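Local structure of probable oxidoreductase protein (Rhizobium etli, 4FB5) at residues 188-193 / 234-239; 226-231 / 381-386. The protein is probably an NAD(P)-dependent oxidoreductase of the GFO/IDH/MocA family, joining a Rossmann-type nucleotide-binding domain to a larger mixed-sheet domain. All coordinates share one frame; numbering follows the deposited sequence.

Interaction 1: 188-193 / 234-239; sequences ADPDIF and KPYPDR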
loop_
_atom_site.group_PDB
_atom_site.type_symbol
_atom_site.label_atom_id
_atom_site.label_comp_id
_atom_site.label_asym_id
_atom_site.label_seq_id
_atom_site.Cartn_x
_atom_site.Cartn_y
_atom_site.Cartn_z
ATOM N N ALA A 188 6.139 20.205 13.629
ATOM C CA ALA A 188 6.843 19.127 14.298
ATOM C C ALA A 188 8.185 19.592 14.757
ATOM O O ALA A 188 8.643 19.192 15.804
ATOM C CB ALA A 188 7.010 17.950 13.390
ATOM N N ASP A 189 8.826 20.428 13.968
ATOM C CA ASP A 189 10.169 20.843 14.287
ATOM C C ASP A 189 10.109 21.914 15.378
ATOM O O ASP A 189 9.591 23.016 15.178
ATOM C CB ASP A 189 10.895 21.308 13.046
ATOM C CG ASP A 189 12.179 21.986 13.350
ATOM O OD1 ASP A 189 12.525 22.170 14.538
ATOM O OD2 ASP A 189 12.861 22.381 12.382
ATOM N N PRO A 190 10.635 21.577 16.550
ATOM C CA PRO A 190 10.508 22.512 17.665
ATOM C C PRO A 190 11.343 23.773 17.540
ATOM O O PRO A 190 11.154 24.664 18.364
ATOM C CB PRO A 190 10.961 21.692 18.886
ATOM C CG PRO A 190 11.837 20.634 18.324
ATOM C CD PRO A 190 11.355 20.346 16.898
ATOM N N ASP A 191 12.211 23.873 16.521
ATOM C CA ASP A 191 13.118 25.044 16.388
ATOM C C ASP A 191 12.664 26.137 15.475
ATOM O O ASP A 191 13.325 27.163 15.390
ATOM C CB ASP A 191 14.545 24.643 15.975
ATOM C CG ASP A 191 15.253 23.863 17.064
ATOM O OD1 ASP A 191 14.864 24.018 18.258
ATOM O OD2 ASP A 191 16.176 23.077 16.729
ATOM N N ILE A 192 11.560 25.929 14.784
ATOM C CA ILE A 192 10.989 26.984 13.969
ATOM C C ILE A 192 10.550 28.132 14.893
ATOM O O ILE A 192 10.033 27.872 16.003
ATOM C CB ILE A 192 9.822 26.453 13.103
ATOM C CG1 ILE A 192 10.333 25.377 12.148
ATOM C CG2 ILE A 192 9.109 27.589 12.345
ATOM C CD1 ILE A 192 11.638 25.777 11.408
ATOM N N PHE A 193 10.781 29.369 14.464
ATOM C CA PHE A 193 10.413 30.502 15.285
ATOM C C PHE A 193 8.929 30.566 15.546
ATOM O O PHE A 193 8.116 30.259 14.677
ATOM C CB PHE A 193 10.877 31.837 14.687
ATOM C CG PHE A 193 12.385 31.986 14.617
ATOM C CD1 PHE A 193 13.182 31.662 15.706
ATOM C CD2 PHE A 193 13.001 32.484 13.446
ATOM C CE1 PHE A 193 14.585 31.798 15.636
ATOM C CE2 PHE A 193 14.399 32.619 13.364
ATOM C CZ PHE A 193 15.194 32.271 14.473
ATOM N N LYS A 234 0.059 20.034 24.045
ATOM C CA LYS A 234 1.174 20.966 23.775
ATOM C C LYS A 234 2.533 20.209 23.744
ATOM O O LYS A 234 3.245 20.121 24.750
ATOM C CB LYS A 234 1.195 21.973 24.870
ATOM C CG LYS A 234 2.065 23.158 24.709
ATOM C CD LYS A 234 1.788 24.138 25.897
ATOM C CE LYS A 234 0.360 24.694 25.701
ATOM N NZ LYS A 234 -0.036 25.776 26.625
ATOM N N PRO A 235 2.921 19.682 22.566
ATOM C CA PRO A 235 4.148 18.881 22.550
ATOM C C PRO A 235 5.401 19.629 23.020
ATOM O O PRO A 235 6.316 18.965 23.538
ATOM C CB PRO A 235 4.294 18.502 21.068
ATOM C CG PRO A 235 3.588 19.699 20.316
ATOM C CD PRO A 235 2.402 19.974 21.205
ATOM N N TYR A 236 5.454 20.963 22.803
ATOM C CA TYR A 236 6.633 21.801 23.137
ATOM C C TYR A 236 6.298 22.994 24.071
ATOM O O TYR A 236 5.446 23.836 23.751
ATOM C CB TYR A 236 7.378 22.305 21.861
ATOM C CG TYR A 236 7.603 21.239 20.843
ATOM C CD1 TYR A 236 8.226 20.016 21.197
ATOM C CD2 TYR A 236 7.163 21.400 19.543
ATOM C CE1 TYR A 236 8.393 18.980 20.258
ATOM C CE2 TYR A 236 7.317 20.378 18.594
ATOM C CZ TYR A 236 7.945 19.176 18.956
ATOM O OH TYR A 236 8.107 18.168 18.026
ATOM N N PRO A 237 6.993 23.118 25.222
ATOM C CA PRO A 237 6.489 24.212 26.129
ATOM C C PRO A 237 6.697 25.606 25.559
ATOM O O PRO A 237 5.931 26.518 25.876
ATOM C CB PRO A 237 7.316 24.045 27.404
ATOM C CG PRO A 237 7.977 22.667 27.276
ATOM C CD PRO A 237 8.111 22.347 25.809
ATOM N N ASP A 238 7.714 25.781 24.715
ATOM C CA ASP A 238 8.115 27.135 24.299
ATOM C C ASP A 238 8.746 27.058 22.945
ATOM O O ASP A 238 9.062 25.975 22.530
ATOM C CB ASP A 238 9.008 27.866 25.355
ATOM C CG ASP A 238 10.439 27.222 25.540
ATOM O OD1 ASP A 238 10.696 26.045 25.122
ATOM O OD2 ASP A 238 11.323 27.915 26.140
ATOM N N ARG A 239 9.000 28.171 22.267
ATOM C CA ARG A 239 9.722 28.110 20.990
ATOM C C ARG A 239 10.540 29.377 20.783
ATOM O O ARG A 239 10.128 30.443 21.243
ATOM C CB ARG A 239 8.744 27.917 19.829
ATOM C CG ARG A 239 7.405 27.326 20.235
ATOM C CD ARG A 239 6.706 26.677 19.053
ATOM N NE ARG A 239 7.603 26.507 17.913
ATOM C CZ ARG A 239 7.590 25.455 17.102
ATOM N NH1 ARG A 239 6.724 24.471 17.303
ATOM N NH2 ARG A 239 8.443 25.385 16.090
#

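Interaction 2: 226-231 / 381-386; sequences EAVITD and AQSFHE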
loop_
_atom_site.group_PDB
_atom_site.type_symbol
_atom_site.label_atom_id
_atom_site.label_comp_id
_atom_site.label_asym_id
_atom_site.label_seq_id
_atom_site.Cartn_x
_atom_site.Cartn_y
_atom_site.Cartn_z
ATOM N N GLU A 226 -22.655 16.563 18.357
ATOM C CA GLU A 226 -23.657 16.755 19.425
ATOM C C GLU A 226 -23.148 16.701 20.833
ATOM O O GLU A 226 -23.619 17.449 21.666
ATOM C CB GLU A 226 -24.875 15.849 19.241
ATOM C CG GLU A 226 -25.705 16.281 18.012
ATOM C CD GLU A 226 -26.653 15.173 17.487
ATOM O OE1 GLU A 226 -26.912 14.172 18.237
ATOM O OE2 GLU A 226 -27.141 15.326 16.319
ATOM N N ALA A 227 -22.200 15.834 21.107
ATOM C CA ALA A 227 -21.498 15.877 22.360
ATOM C C ALA A 227 -20.034 15.621 22.003
ATOM O O ALA A 227 -19.772 15.002 20.978
ATOM C CB ALA A 227 -22.029 14.831 23.274
ATOM N N VAL A 228 -19.096 16.112 22.816
ATOM C CA VAL A 228 -17.661 15.994 22.570
ATOM C C VAL A 228 -16.923 15.893 23.885
ATOM O O VAL A 228 -17.381 16.442 24.868
ATOM C CB VAL A 228 -17.059 17.182 21.742
ATOM C CG1 VAL A 228 -17.758 17.320 20.376
ATOM C CG2 VAL A 228 -17.072 18.516 22.510
ATOM N N ILE A 229 -15.813 15.155 23.926
ATOM C CA ILE A 229 -14.870 15.342 25.004
ATOM C C ILE A 229 -13.419 15.212 24.492
ATOM O O ILE A 229 -13.063 14.214 23.850
ATOM C CB ILE A 229 -15.086 14.453 26.198
ATOM C CG1 ILE A 229 -13.965 14.740 27.200
ATOM C CG2 ILE A 229 -14.971 12.984 25.806
ATOM C CD1 ILE A 229 -14.259 14.488 28.653
ATOM N N THR A 230 -12.587 16.188 24.872
ATOM C CA THR A 230 -11.342 16.448 24.230
ATOM C C THR A 230 -10.121 16.279 25.126
ATOM O O THR A 230 -10.128 16.727 26.248
ATOM C CB THR A 230 -11.409 17.851 23.751
ATOM O OG1 THR A 230 -12.544 17.964 22.882
ATOM C CG2 THR A 230 -10.164 18.227 22.999
ATOM N N ASP A 231 -9.089 15.605 24.623
ATOM C CA ASP A 231 -7.755 15.635 25.217
ATOM C C ASP A 231 -6.881 16.424 24.244
ATOM O O ASP A 231 -7.052 16.313 23.028
ATOM C CB ASP A 231 -7.187 14.231 25.455
ATOM C CG ASP A 231 -5.961 14.260 26.359
ATOM O OD1 ASP A 231 -5.661 15.370 26.868
ATOM O OD2 ASP A 231 -5.280 13.221 26.570
ATOM N N ALA A 381 -12.709 22.839 22.857
ATOM C CA ALA A 381 -11.747 23.479 23.731
ATOM C C ALA A 381 -12.276 23.530 25.188
ATOM O O ALA A 381 -11.583 23.148 26.189
ATOM C CB ALA A 381 -11.443 24.832 23.234
ATOM N N GLN A 382 -13.523 23.962 25.309
ATOM C CA GLN A 382 -14.104 24.077 26.613
ATOM C C GLN A 382 -14.026 22.687 27.191
ATOM O O GLN A 382 -13.512 22.454 28.314
ATOM C CB GLN A 382 -15.551 24.552 26.512
ATOM C CG GLN A 382 -16.189 24.640 27.868
ATOM C CD GLN A 382 -17.644 25.142 27.853
ATOM O OE1 GLN A 382 -18.368 25.031 26.846
ATOM N NE2 GLN A 382 -18.089 25.647 29.019
ATOM N N SER A 383 -14.487 21.745 26.382
ATOM C CA SER A 383 -14.471 20.389 26.785
ATOM C C SER A 383 -13.177 19.977 27.457
ATOM O O SER A 383 -13.201 19.070 28.292
ATOM C CB SER A 383 -14.766 19.530 25.579
ATOM O OG SER A 383 -14.566 18.178 25.894
ATOM N N PHE A 384 -12.051 20.614 27.123
ATOM C CA PHE A 384 -10.735 20.139 27.585
ATOM C C PHE A 384 -10.351 20.846 28.831
ATOM O O PHE A 384 -9.795 20.271 29.779
ATOM C CB PHE A 384 -9.641 20.408 26.533
ATOM C CG PHE A 384 -8.230 20.237 27.055
ATOM C CD1 PHE A 384 -7.738 18.985 27.357
ATOM C CD2 PHE A 384 -7.415 21.332 27.269
ATOM C CE1 PHE A 384 -6.431 18.813 27.848
ATOM C CE2 PHE A 384 -6.119 21.174 27.777
ATOM C CZ PHE A 384 -5.628 19.918 28.074
ATOM N N HIS A 385 -10.603 22.140 28.812
ATOM C CA HIS A 385 -10.316 22.964 29.984
ATOM C C HIS A 385 -11.202 22.621 31.195
ATOM O O HIS A 385 -10.716 22.568 32.337
ATOM C CB HIS A 385 -10.349 24.426 29.581
ATOM C CG HIS A 385 -9.161 24.802 28.757
ATOM N ND1 HIS A 385 -7.863 24.690 29.233
ATOM C CD2 HIS A 385 -9.064 25.240 27.478
ATOM C CE1 HIS A 385 -7.021 25.059 28.281
ATOM N NE2 HIS A 385 -7.723 25.394 27.205
ATOM N N GLU A 386 -12.471 22.303 30.927
ATOM C CA GLU A 386 -13.391 21.862 31.986
ATOM C C GLU A 386 -13.328 20.354 32.264
ATOM O O GLU A 386 -14.061 19.868 33.105
ATOM C CB GLU A 386 -14.822 22.322 31.690
ATOM C CG GLU A 386 -15.022 23.810 31.941
ATOM C CD GLU A 386 -16.282 24.344 31.303
ATOM O OE1 GLU A 386 -17.286 23.570 31.194
ATOM O OE2 GLU A 386 -16.274 25.540 30.889
#

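Interaction 1: 188-193 / 234-239
Ala188 and Tyr236 meet where the turn of 188-193 faces the loop and strand start of 234-239, the nearest CA atoms, those of Ala188 and Pro235, still 8.7 Å apart. On one side the chain makes a type I turn from Asp189 to Ile192, which Asp189 reinforces with an Asx turn, its OD1 accepting from the backbone N of Asp191; on the other, a loop leads into a short strand at Asp238. Side chains of 234-239 bridge the gap to backbone carbonyls of 188-193. Tyr236 reaches across with its hydroxyl, whose OH donates to Ala188 O at 2.5 Å, in the carbonyl plane. Pro190 lies over one face of the ring, its CB 3.7 Å from the Tyr236 centroid and almost exactly on the normal, a CH-pi contact; Pro235 CB covers the opposite face, so the phenol is sandwiched between two prolines. Arg239 grips the turn at both ends. Its NH2 donates to Asp189 O at 2.8 Å, tilted out of the guanidinium plane, and to Ile192 O at 3.0 Å, within that plane and much straighter (163°). A weak bond from NE joins the second. The arginine chain bends at chi3 (13°), which brings the guanidinium against the turn, with Pro190 O over one face. Tyr236 also packs on Ser289 of the second subunit. Within the GFO/IDH/MocA C-terminal domain, the contact joins the connection from strand 175-183 to helix 206-221 with the two-stranded antiparallel sheet of 238-240 and 246-248, where Arg239 pairs with Arg247.

Interaction 2: 226-231 / 381-386
Helix-on-sheet packing brings Ser383 of helix 367-385, late in the chain, onto strand 225-233 of the large mixed sheet. The axes of strand segment 226-231 and helix segment 381-385 approach to 6.4 Å and cross at -58°, a close approach, consistent with the small Ser383 facing the strand. Ser383 points at the strand with OG anti to its own backbone N (chi1 171°), which carries the hydroxyl down to the backbone between Val228 and Thr230. There Ser383 OG accepts from Thr230 N at 3.0 Å, a bent bond of 131°, while Ser383 CB rests against Val228 CG2 at 4.0 Å. Thr230 OG1 is turned to the helix too, where it hydrogen-bonds Met380 O, three residues before Ser383. Next along, Phe384 lies beside the strand: Thr230 O meets the ring at its edge, in plane, 3.5 Å from CD1, and the methyl CG2 of Thr230 sits 4.2 Å from Phe384 CB. Asp231 OD1 comes to 3.7 Å from Phe384 CE1, the carboxylate plane not far from that of the ring, but its strong partner is Arg260 of the second subunit, in a salt bridge. The ring of Phe384 also stacks edge-to-face with His252. An alanine in place of Ser383 would probably leave Thr230 N without this side-chain acceptor and open a small gap over the strand. The chemistry is thus mixed: a buried serine and threonine tie helix and strand through backbone polar groups, apolar carbons fill in around them, and the Asp231 carboxylate is engaged across the subunit interface.

The two contacts alternate along the chain: 188-193 comes first, then 226-231, 234-239 and finally 381-386. Their centres lie about 24 Å apart and they do not otherwise touch, yet strand 225-233 leads directly into 234-239, so one continuous run of backbone serves both. In interaction 2 that run is part of the large mixed sheet and carries the last long helix; in interaction 1 it has left the sheet and meets the loop that follows strand 175-183, another strand of the same sheet. Both also touch the second subunit, consistent with this run joining packing inside the chain to contacts between subunits.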